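Local coordinates for acyl-CoA dehydrogenase family protein (Porphyromonas gingivalis, PDB 2OKU) that probably works as a flavin-dependent acyl-CoA dehydrogenase, of which this chain is the C-terminal helical domain, at the interface of chains A and B. Sequence-based numbering; all coordinates share one arbitrary frame. Chains: chain A/B, Acyl-CoA dehydrogenase family protein.

Contact 1 and contact 2 belong to one two-fold symmetric interface between two copies of the C-terminal domain. Their C-alpha centres lie about 17 Å apart. Helix 58-87 of chain A serves both, giving A:Val69 to contact 2 and A:His74, A:Phe77 and A:Leu81 to contact 1. In chain B, the 3-10 helix 89-91 of contact 2 runs straight into helix 92-115, which supplies B:Tyr98 and B:Tyr101 to contact 1. Contact 1 includes both symmetry-related halves, whereas contact 2 has its twin with the chains exchanged. The pairing may reflect an oligomer of the full protein, but the structure of this fragment alone does not show that.

Contact 1: the interface of chains A and B. Residues chain A 74, 77, 81, 98, 101-102; chain B 74, 77, 81, 98, 101-102.
The A:Tyr98 ring lies between two aromatic rings of chain B. The edge of B:Phe77 meets one face, with CD2 offset toward the rim. B:Tyr101 points CE2 at the opposite face, over the ring centre. Both pairs are edge-to-face; the A:Tyr98 and B:Tyr101 planes stand 87° apart. B:Tyr98 is enclosed in the same way by A:Phe77 and A:Tyr101. B:His74 ND1 lies at the edge of the A:Tyr98 ring, in its plane.

The two Tyr98 side chains run antiparallel alongside each other, and their CD2 atoms are 3.8 Å apart. The Tyr101 rings also meet across the interface, with A:Tyr101 CD1 3.6 Å from B:Tyr101 CE1. Each Tyr101 has CG anti to its backbone N (chi1 178° in chain A), which brings the CE2 edge of its ring onto the face of the partner's Tyr98.

The Phe77 rings receive methyl groups from the partner. B:Leu81 CD2 sits over one face of A:Phe77, 3.5 Å from A:Phe77 CG, in a CH-pi contact. A:Leu81 CD2 does the same over B:Phe77. The leucine CD1 methyls reach the CD2 corners of these rings.

Polar contacts finish the tyrosine tips. The B:Tyr98 phenol OH hydrogen-bonds to A:His74 ND1 at 2.7 Å, and the bond is nearly straight, 170° at H. Which partner donates cannot be told from the coordinates. In the twin bond, A:Tyr98 OH lies in the imidazole plane of B:His74, at its edge. Waters 2 and 3, near B:Tyr98 OH, are too close together to be present at once; they are doubtful, alternative positions. Water 1 makes a sounder bridge between the chains. It lies 3.0 Å from A:Tyr98 OH. Its other partner is the backbone carbonyl, with B:His74 O 2.8 Å from the oxygen of water 1.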
ATOM      1  N   HIS A  74      -6.246   0.924  -5.167  1.00 18.68           N
ATOM      2  CA  HIS A  74      -5.012   0.269  -5.631  1.00 18.94           C
ATOM      3  C   HIS A  74      -4.097   1.250  -6.372  1.00 19.51           C
ATOM      4  O   HIS A  74      -2.868   1.281  -6.138  1.00 19.58           O
ATOM      5  CB  HIS A  74      -5.313  -0.984  -6.472  1.00 18.68           C
ATOM      6  CG  HIS A  74      -5.957  -2.067  -5.683  1.00 18.24           C
ATOM      7  ND1 HIS A  74      -5.359  -2.617  -4.572  1.00 17.81           N
ATOM      8  CD2 HIS A  74      -7.160  -2.667  -5.808  1.00 19.99           C
ATOM      9  CE1 HIS A  74      -6.187  -3.496  -4.029  1.00 18.91           C
ATOM     10  NE2 HIS A  74      -7.272  -3.572  -4.782  1.00 18.20           N
ATOM     11  N   PHE A  77      -2.928   4.088  -3.646  1.00 18.91           N
ATOM     12  CA  PHE A  77      -1.985   3.480  -2.696  1.00 19.37           C
ATOM     13  C   PHE A  77      -0.641   3.281  -3.374  1.00 19.47           C
ATOM     14  O   PHE A  77       0.404   3.580  -2.792  1.00 20.79           O
ATOM     15  CB  PHE A  77      -2.526   2.147  -2.194  1.00 19.51           C
ATOM     16  CG  PHE A  77      -3.629   2.251  -1.145  1.00 18.52           C
ATOM     17  CD1 PHE A  77      -4.241   3.456  -0.801  1.00 20.21           C
ATOM     18  CD2 PHE A  77      -4.077   1.087  -0.525  1.00 20.23           C
ATOM     19  CE1 PHE A  77      -5.239   3.500   0.169  1.00 19.73           C
ATOM     20  CE2 PHE A  77      -5.087   1.120   0.427  1.00 21.43           C
ATOM     21  CZ  PHE A  77      -5.677   2.323   0.776  1.00 19.60           C
ATOM     22  N   LEU A  81       3.168   4.696  -2.258  1.00 21.15           N
ATOM     23  CA  LEU A  81       4.342   3.847  -2.067  1.00 22.51           C
ATOM     24  C   LEU A  81       5.477   4.201  -3.051  1.00 22.93           C
ATOM     25  O   LEU A  81       6.647   4.210  -2.675  1.00 21.88           O
ATOM     26  CB  LEU A  81       3.936   2.367  -2.155  1.00 22.72           C
ATOM     27  CG  LEU A  81       2.831   1.926  -1.203  1.00 23.27           C
ATOM     28  CD1 LEU A  81       2.707   0.346  -1.281  1.00 25.16           C
ATOM     29  CD2 LEU A  81       3.015   2.445   0.232  1.00 24.50           C
ATOM     30  N   TYR A  98       4.487  -4.611  -3.771  1.00 21.80           N
ATOM     31  CA  TYR A  98       3.157  -4.070  -3.517  1.00 22.58           C
ATOM     32  C   TYR A  98       2.461  -3.688  -4.836  1.00 21.79           C
ATOM     33  O   TYR A  98       1.274  -3.880  -4.958  1.00 22.28           O
ATOM     34  CB  TYR A  98       3.172  -2.866  -2.563  1.00 22.67           C
ATOM     35  CG  TYR A  98       3.139  -3.227  -1.068  1.00 22.71           C
ATOM     36  CD1 TYR A  98       4.241  -3.834  -0.438  1.00 23.98           C
ATOM     37  CD2 TYR A  98       2.001  -2.999  -0.309  1.00 24.74           C
ATOM     38  CE1 TYR A  98       4.203  -4.160   0.901  1.00 24.28           C
ATOM     39  CE2 TYR A  98       1.956  -3.326   1.023  1.00 23.85           C
ATOM     40  CZ  TYR A  98       3.059  -3.892   1.632  1.00 23.92           C
ATOM     41  OH  TYR A  98       2.969  -4.229   2.962  1.00 24.25           O
ATOM     42  N   TYR A 101       0.834  -6.771  -6.236  1.00 20.78           N
ATOM     43  CA  TYR A 101      -0.373  -7.013  -5.461  1.00 20.71           C
ATOM     44  C   TYR A 101      -1.522  -6.148  -5.968  1.00 19.21           C
ATOM     45  O   TYR A 101      -2.594  -6.657  -6.259  1.00 19.92           O
ATOM     46  CB  TYR A 101      -0.112  -6.730  -4.000  1.00 21.94           C
ATOM     47  CG  TYR A 101      -1.309  -6.908  -3.097  1.00 21.75           C
ATOM     48  CD1 TYR A 101      -1.717  -8.163  -2.683  1.00 25.41           C
ATOM     49  CD2 TYR A 101      -2.043  -5.818  -2.683  1.00 24.49           C
ATOM     50  CE1 TYR A 101      -2.843  -8.318  -1.846  1.00 24.93           C
ATOM     51  CE2 TYR A 101      -3.153  -5.957  -1.882  1.00 24.68           C
ATOM     52  CZ  TYR A 101      -3.546  -7.198  -1.449  1.00 25.61           C
ATOM     53  OH  TYR A 101      -4.665  -7.289  -0.620  1.00 26.26           O
ATOM     54  N   GLY A 102      -1.268  -4.847  -6.104  1.00 18.94           N
ATOM     55  CA  GLY A 102      -2.269  -3.927  -6.599  1.00 18.72           C
ATOM     56  C   GLY A 102      -2.709  -4.292  -8.001  1.00 18.11           C
ATOM     57  O   GLY A 102      -3.885  -4.254  -8.317  1.00 18.61           O
TER
ATOM     58  N   HIS B  74       6.978  -2.977   5.336  1.00 21.67           N
ATOM     59  CA  HIS B  74       5.586  -3.303   5.645  1.00 22.07           C
ATOM     60  C   HIS B  74       4.967  -2.379   6.702  1.00 21.83           C
ATOM     61  O   HIS B  74       3.824  -1.973   6.553  1.00 21.63           O
ATOM     62  CB  HIS B  74       5.411  -4.779   6.014  1.00 21.74           C
ATOM     63  CG  HIS B  74       5.735  -5.705   4.894  1.00 21.98           C
ATOM     64  ND1 HIS B  74       5.001  -5.749   3.728  1.00 21.83           N
ATOM     65  CD2 HIS B  74       6.722  -6.620   4.758  1.00 22.12           C
ATOM     66  CE1 HIS B  74       5.532  -6.652   2.922  1.00 22.76           C
ATOM     67  NE2 HIS B  74       6.581  -7.195   3.522  1.00 21.35           N
ATOM     68  N   PHE B  77       5.021   1.410   5.000  1.00 22.01           N
ATOM     69  CA  PHE B  77       3.949   1.454   3.995  1.00 21.96           C
ATOM     70  C   PHE B  77       2.574   1.427   4.663  1.00 22.00           C
ATOM     71  O   PHE B  77       1.648   2.174   4.287  1.00 21.70           O
ATOM     72  CB  PHE B  77       4.047   0.262   3.059  1.00 21.83           C
ATOM     73  CG  PHE B  77       5.202   0.318   2.060  1.00 22.08           C
ATOM     74  CD1 PHE B  77       6.134   1.345   2.037  1.00 22.61           C
ATOM     75  CD2 PHE B  77       5.332  -0.716   1.138  1.00 22.41           C
ATOM     76  CE1 PHE B  77       7.180   1.336   1.076  1.00 22.75           C
ATOM     77  CE2 PHE B  77       6.369  -0.738   0.228  1.00 20.82           C
ATOM     78  CZ  PHE B  77       7.276   0.288   0.187  1.00 20.61           C
ATOM     79  N   LEU B  81      -0.696   4.125   4.302  1.00 21.42           N
ATOM     80  CA  LEU B  81      -2.047   3.729   3.904  1.00 22.92           C
ATOM     81  C   LEU B  81      -3.067   4.048   4.991  1.00 23.34           C
ATOM     82  O   LEU B  81      -4.200   4.419   4.670  1.00 22.49           O
ATOM     83  CB  LEU B  81      -2.068   2.262   3.518  1.00 23.16           C
ATOM     84  CG  LEU B  81      -1.084   1.891   2.399  1.00 24.06           C
ATOM     85  CD1 LEU B  81      -1.364   0.429   1.941  1.00 25.16           C
ATOM     86  CD2 LEU B  81      -1.085   2.885   1.187  1.00 24.63           C
ATOM     87  N   TYR B  98      -4.691  -4.330   2.969  1.00 21.40           N
ATOM     88  CA  TYR B  98      -3.260  -4.166   2.735  1.00 21.96           C
ATOM     89  C   TYR B  98      -2.451  -4.449   4.013  1.00 22.00           C
ATOM     90  O   TYR B  98      -1.410  -5.059   3.940  1.00 21.22           O
ATOM     91  CB  TYR B  98      -2.935  -2.756   2.225  1.00 21.87           C
ATOM     92  CG  TYR B  98      -2.967  -2.608   0.726  1.00 20.93           C
ATOM     93  CD1 TYR B  98      -4.154  -2.508   0.041  1.00 21.72           C
ATOM     94  CD2 TYR B  98      -1.776  -2.548  -0.000  1.00 23.29           C
ATOM     95  CE1 TYR B  98      -4.177  -2.364  -1.349  1.00 22.32           C
ATOM     96  CE2 TYR B  98      -1.779  -2.390  -1.366  1.00 23.56           C
ATOM     97  CZ  TYR B  98      -2.977  -2.305  -2.045  1.00 22.57           C
ATOM     98  OH  TYR B  98      -2.933  -2.155  -3.411  1.00 23.22           O
ATOM     99  N   TYR B 101      -2.168  -8.141   4.535  1.00 22.08           N
ATOM    100  CA  TYR B 101      -1.127  -8.578   3.601  1.00 22.75           C
ATOM    101  C   TYR B 101       0.269  -8.329   4.170  1.00 21.88           C
ATOM    102  O   TYR B 101       1.092  -9.235   4.190  1.00 21.20           O
ATOM    103  CB  TYR B 101      -1.324  -7.870   2.248  1.00 23.30           C
ATOM    104  CG  TYR B 101      -0.197  -7.984   1.270  1.00 24.59           C
ATOM    105  CD1 TYR B 101      -0.067  -9.096   0.454  1.00 27.40           C
ATOM    106  CD2 TYR B 101       0.747  -6.970   1.165  1.00 26.70           C
ATOM    107  CE1 TYR B 101       0.980  -9.186  -0.476  1.00 28.67           C
ATOM    108  CE2 TYR B 101       1.777  -7.050   0.279  1.00 28.16           C
ATOM    109  CZ  TYR B 101       1.895  -8.145  -0.544  1.00 27.18           C
ATOM    110  OH  TYR B 101       2.924  -8.171  -1.446  1.00 28.92           O
ATOM    111  N   GLY B 102       0.516  -7.109   4.638  1.00 21.80           N
ATOM    112  CA  GLY B 102       1.793  -6.748   5.293  1.00 21.68           C
ATOM    113  C   GLY B 102       2.110  -7.604   6.509  1.00 21.61           C
ATOM    114  O   GLY B 102       3.255  -8.023   6.710  1.00 20.04           O
TER
HETATM  115  O   HOH W   1       1.607  -3.204   5.419  1.00 28.81           O
HETATM  116  O   HOH W   2      -1.167  -0.865  -5.573  1.00 29.91           O
HETATM  117  O   HOH W   3      -0.374  -1.579  -4.186  1.00 39.84           O

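Contact 2: the interface of chains A and B. Residues chain A 5, 8-9, 14, 69; chain B 88, 90-91.
A:His8 and A:Tyr14 both donate to one carboxylate oxygen, OD2 of B:Asp88. This is an interface between C-terminal helical domains of the acyl-CoA dehydrogenase family. A:Tyr14 OH donates to B:Asp88 OD2 at 2.5 Å, and OD2 accepts with its anti lone pair, on the side away from OD1. The phenol ring and the carboxylate are nearly coplanar, 5° apart. A:His8 comes tip to tip with the aspartate. Its NE2 lies 2.8 Å from B:Asp88 OD2, on the syn side and 26° out of the carboxylate plane. The oxygen stays close to the imidazole plane. Two donors therefore grip OD2 from chain A, which may help to stabilise a negative charge there.

The tip of B:Phe91, CZ and CE2, reaches over the rim of one face of the A:Tyr14 ring. B:Phe91 CZ stands 3.4 Å above that face, and B:Phe91 CE2 is 3.3 Å from A:Tyr14 CZ. At another edge of the B:Phe91 ring, in its plane, is A:Val69 CG1. The same A:Val69 CG1 methyl packs 3.3 Å from the B:Ser90 backbone O.

The next shell sets the aspartate. B:Asp88 has CG anti to its backbone N (chi1 -176°), which carries the carboxylate out to A:His8 and A:Tyr14. Its other oxygen, OD1, takes hydrogen bonds from B:Ser90. The hydroxyl B:Ser90 OG lies 2.6 Å from B:Asp88 OD1. The backbone B:Ser90 N lies 2.9 Å from B:Asp88 OD1. Both come from the same face of the carboxylate, and together they should limit its rotation. A:His8 has CG between its backbone N and carbonyl carbon, a position that turns the NE2 edge toward B:Asp88. A:Ile9 CG1 lies over one face of the imidazole, toward its rim, and the A:Ala5 carbonyl O lies in plane at its edge.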
ATOM      1  N   ALA A   5     -21.786   8.436  -1.012  1.00 29.81           N
ATOM      2  CA  ALA A   5     -20.516   8.224  -0.299  1.00 29.84           C
ATOM      3  C   ALA A   5     -19.338   8.084  -1.249  1.00 28.10           C
ATOM      4  O   ALA A   5     -18.171   8.246  -0.849  1.00 29.31           O
ATOM      5  CB  ALA A   5     -20.605   6.962   0.600  1.00 29.91           C
ATOM      6  N   HIS A   8     -17.032  11.244  -5.233  1.00 20.58           N
ATOM      7  CA  HIS A   8     -15.664  11.677  -5.564  1.00 20.79           C
ATOM      8  C   HIS A   8     -14.899  10.576  -6.336  1.00 20.72           C
ATOM      9  O   HIS A   8     -14.068  10.865  -7.200  1.00 19.33           O
ATOM     10  CB  HIS A   8     -14.922  12.126  -4.288  1.00 20.78           C
ATOM     11  CG  HIS A   8     -14.688  11.022  -3.292  1.00 19.81           C
ATOM     12  ND1 HIS A   8     -15.698  10.207  -2.827  1.00 20.21           N
ATOM     13  CD2 HIS A   8     -13.559  10.631  -2.649  1.00 21.15           C
ATOM     14  CE1 HIS A   8     -15.192   9.347  -1.955  1.00 23.56           C
ATOM     15  NE2 HIS A   8     -13.894   9.574  -1.838  1.00 19.37           N
ATOM     16  N   ILE A   9     -15.241   9.315  -6.071  1.00 20.99           N
ATOM     17  CA  ILE A   9     -14.715   8.158  -6.814  1.00 21.12           C
ATOM     18  C   ILE A   9     -15.257   8.083  -8.246  1.00 21.36           C
ATOM     19  O   ILE A   9     -14.476   7.985  -9.212  1.00 22.41           O
ATOM     20  CB  ILE A   9     -15.041   6.814  -6.070  1.00 21.74           C
ATOM     21  CG1 ILE A   9     -14.489   6.849  -4.642  1.00 21.59           C
ATOM     22  CG2 ILE A   9     -14.603   5.561  -6.927  1.00 21.59           C
ATOM     23  CD1 ILE A   9     -12.972   7.017  -4.509  1.00 23.14           C
ATOM     24  N   TYR A  14      -9.497  11.480  -7.273  1.00 18.49           N
ATOM     25  CA  TYR A  14      -8.166  10.893  -7.085  1.00 18.81           C
ATOM     26  C   TYR A  14      -7.428  10.676  -8.397  1.00 18.37           C
ATOM     27  O   TYR A  14      -6.201  10.779  -8.450  1.00 18.17           O
ATOM     28  CB  TYR A  14      -8.232   9.551  -6.379  1.00 18.92           C
ATOM     29  CG  TYR A  14      -8.540   9.597  -4.919  1.00 18.36           C
ATOM     30  CD1 TYR A  14      -7.568   9.985  -3.996  1.00 20.25           C
ATOM     31  CD2 TYR A  14      -9.790   9.228  -4.436  1.00 18.32           C
ATOM     32  CE1 TYR A  14      -7.839   9.994  -2.630  1.00 19.26           C
ATOM     33  CE2 TYR A  14     -10.071   9.236  -3.082  1.00 18.80           C
ATOM     34  CZ  TYR A  14      -9.098   9.611  -2.185  1.00 20.70           C
ATOM     35  OH  TYR A  14      -9.388   9.612  -0.835  1.00 20.69           O
ATOM     36  N   VAL A  69     -14.433   1.755  -5.569  1.00 19.36           N
ATOM     37  CA  VAL A  69     -13.570   2.330  -4.538  1.00 19.10           C
ATOM     38  C   VAL A  69     -12.226   1.561  -4.456  1.00 19.26           C
ATOM     39  O   VAL A  69     -11.148   2.161  -4.543  1.00 19.20           O
ATOM     40  CB  VAL A  69     -14.234   2.374  -3.150  1.00 18.43           C
ATOM     41  CG1 VAL A  69     -13.202   2.832  -2.095  1.00 18.53           C
ATOM     42  CG2 VAL A  69     -15.489   3.263  -3.129  1.00 17.29           C
TER
ATOM     43  N   ASP B  88      -9.760   9.713   4.167  1.00 20.79           N
ATOM     44  CA  ASP B  88     -10.931   9.298   3.424  1.00 21.46           C
ATOM     45  C   ASP B  88     -11.363   7.923   3.881  1.00 21.08           C
ATOM     46  O   ASP B  88     -10.773   6.912   3.498  1.00 21.67           O
ATOM     47  CB  ASP B  88     -10.621   9.290   1.922  1.00 21.38           C
ATOM     48  CG  ASP B  88     -11.849   8.954   1.063  1.00 21.11           C
ATOM     49  OD1 ASP B  88     -12.928   8.610   1.604  1.00 22.64           O
ATOM     50  OD2 ASP B  88     -11.715   8.989  -0.174  1.00 21.83           O
ATOM     51  N   SER B  90     -13.572   6.043   2.884  1.00 21.74           N
ATOM     52  CA  SER B  90     -13.793   5.167   1.737  1.00 22.52           C
ATOM     53  C   SER B  90     -12.669   4.143   1.602  1.00 21.58           C
ATOM     54  O   SER B  90     -12.902   3.010   1.158  1.00 21.38           O
ATOM     55  CB  SER B  90     -13.834   5.952   0.399  1.00 22.62           C
ATOM     56  OG  SER B  90     -14.718   7.062   0.446  1.00 24.81           O
ATOM     57  N   PHE B  91     -11.460   4.552   1.971  1.00 20.91           N
ATOM     58  CA  PHE B  91     -10.290   3.713   1.877  1.00 21.51           C
ATOM     59  C   PHE B  91      -9.941   2.848   3.098  1.00 22.01           C
ATOM     60  O   PHE B  91      -8.941   2.133   3.065  1.00 21.45           O
ATOM     61  CB  PHE B  91      -9.078   4.595   1.525  1.00 21.67           C
ATOM     62  CG  PHE B  91      -9.058   5.094   0.094  1.00 21.31           C
ATOM     63  CD1 PHE B  91      -9.943   4.616  -0.881  1.00 21.54           C
ATOM     64  CD2 PHE B  91      -8.106   6.037  -0.281  1.00 22.28           C
ATOM     65  CE1 PHE B  91      -9.855   5.095  -2.205  1.00 22.19           C
ATOM     66  CE2 PHE B  91      -8.032   6.513  -1.590  1.00 22.29           C
ATOM     67  CZ  PHE B  91      -8.908   6.045  -2.538  1.00 21.38           C
TER